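Light Chain (Clostridium botulinum, PDB 6BVD) is the zinc protease domain of a mosaic botulinum neurotoxin, which probably cleaves a SNARE protein of the neuronal exocytosis machinery. Local coordinates at residues I395-L398 with S399-Y402. Sequence-based numbering, arbitrary orientation.
Sequences IGAL and SINY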
loop_
_atom_site.group_PDB
_atom_site.type_symbol
_atom_site.label_atom_id
_atom_site.label_comp_id
_atom_site.label_asym_id
_atom_site.label_seq_id
_atom_site.Cartn_x
_atom_site.Cartn_y
_atom_site.Cartn_z
ATOM N N ILE A 395 -7.621 -7.009 -8.755
ATOM C CA ILE A 395 -6.332 -6.575 -9.281
ATOM C C ILE A 395 -6.317 -6.665 -10.817
ATOM O O ILE A 395 -6.704 -7.689 -11.378
ATOM C CB ILE A 395 -5.200 -7.454 -8.714
ATOM C CG1 ILE A 395 -5.201 -7.421 -7.180
ATOM C CG2 ILE A 395 -3.864 -7.021 -9.247
ATOM C CD1 ILE A 395 -4.380 -8.579 -6.516
ATOM N N GLY A 396 -5.902 -5.592 -11.477
ATOM C CA GLY A 396 -5.729 -5.617 -12.946
ATOM C C GLY A 396 -7.061 -5.934 -13.634
ATOM O O GLY A 396 -8.103 -5.381 -13.278
ATOM N N ALA A 397 -7.031 -6.836 -14.607
ATOM C CA ALA A 397 -8.228 -7.134 -15.395
ATOM C C ALA A 397 -9.274 -7.894 -14.567
ATOM O O ALA A 397 -10.412 -8.067 -14.986
ATOM C CB ALA A 397 -7.842 -7.918 -16.670
ATOM N N LEU A 398 -8.917 -8.296 -13.346
ATOM C CA LEU A 398 -9.899 -8.931 -12.487
ATOM C C LEU A 398 -10.987 -7.933 -12.080
ATOM O O LEU A 398 -12.036 -8.324 -11.555
ATOM C CB LEU A 398 -9.239 -9.545 -11.254
ATOM C CG LEU A 398 -8.455 -10.823 -11.489
ATOM C CD1 LEU A 398 -7.579 -11.106 -10.263
ATOM C CD2 LEU A 398 -9.429 -11.970 -11.744
ATOM N N SER A 399 -10.755 -6.648 -12.346
ATOM C CA SER A 399 -11.769 -5.651 -12.037
ATOM C C SER A 399 -12.984 -5.791 -12.990
ATOM O O SER A 399 -14.104 -5.410 -12.638
ATOM C CB SER A 399 -11.179 -4.242 -12.126
ATOM O OG SER A 399 -10.801 -3.939 -13.473
ATOM N N ILE A 400 -12.785 -6.344 -14.186
ATOM C CA ILE A 400 -13.916 -6.447 -15.103
ATOM C C ILE A 400 -14.946 -7.460 -14.603
ATOM O O ILE A 400 -14.628 -8.629 -14.343
ATOM C CB ILE A 400 -13.451 -6.818 -16.527
ATOM C CG1 ILE A 400 -12.406 -5.797 -16.990
ATOM C CG2 ILE A 400 -14.659 -6.931 -17.473
ATOM C CD1 ILE A 400 -11.632 -6.199 -18.240
ATOM N N ASN A 401 -16.173 -6.972 -14.426
ATOM C CA ASN A 401 -17.264 -7.716 -13.808
ATOM C C ASN A 401 -16.891 -8.272 -12.417
ATOM O O ASN A 401 -17.429 -9.299 -12.004
ATOM C CB ASN A 401 -17.714 -8.840 -14.729
ATOM C CG ASN A 401 -18.157 -8.316 -16.098
ATOM O OD1 ASN A 401 -17.727 -8.820 -17.133
ATOM N ND2 ASN A 401 -19.028 -7.306 -16.098
ATOM N N TYR A 402 -15.959 -7.594 -11.739
ATOM C CA TYR A 402 -15.525 -7.967 -10.385
ATOM C C TYR A 402 -15.138 -9.426 -10.319
ATOM O O TYR A 402 -15.477 -10.112 -9.352
ATOM C CB TYR A 402 -16.624 -7.691 -9.336
ATOM C CG TYR A 402 -17.255 -6.323 -9.442
ATOM C CD1 TYR A 402 -16.609 -5.189 -8.940
ATOM C CD2 TYR A 402 -18.486 -6.164 -10.081
ATOM C CE1 TYR A 402 -17.180 -3.937 -9.056
ATOM C CE2 TYR A 402 -19.063 -4.935 -10.215
ATOM C CZ TYR A 402 -18.417 -3.816 -9.694
ATOM O OH TYR A 402 -19.025 -2.579 -9.847
#
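Ser399 and Ile400 bond back to Gly396 and Ala397 in a short 3-10 turn. The turn lies in the surface loop between strands 373-377 and 406-408 of the light chain. Ser399 N donates a hydrogen bond to Gly396 O at 3.1 Å, with an N-H...O angle of 165°. One residue on, Ile400 N reaches Ala397 O at 3.0 Å. Both are i to i+3 bonds, the 3-10 spacing. A beta turn flanks them at each end. The bond from Leu398 N to Ile395 O closes a type II' turn with Gly396 and Ala397 at its corners. The bond from Tyr402 N to Ser399 O closes a type II turn through Ile400 and Asn401.

Side chains add little to this backbone frame. With chi1 at 66°, Ser399 OG sits between its own backbone N and carbonyl carbon, and comes within 3.1 Å of Gly396 O. Gly396 enters the turn with a phi of 60°, a value that favours glycine. Ile400 CG1 lies 3.6 Å from Ala397 O. Ile400 CD1 is 4.4 Å from Ala397 CB, the one apolar side-chain contact between the two segments.

Further out, Leu398 makes a backbone hydrogen bond with Gly404 and its side chain rests on Gln403. The start of the turn lies at the interface between the two copies. Asn11 ND2 of the second subunit hydrogen-bonds to Ile395 O, and Asp14 OD2 of the second subunit to Ala397 N.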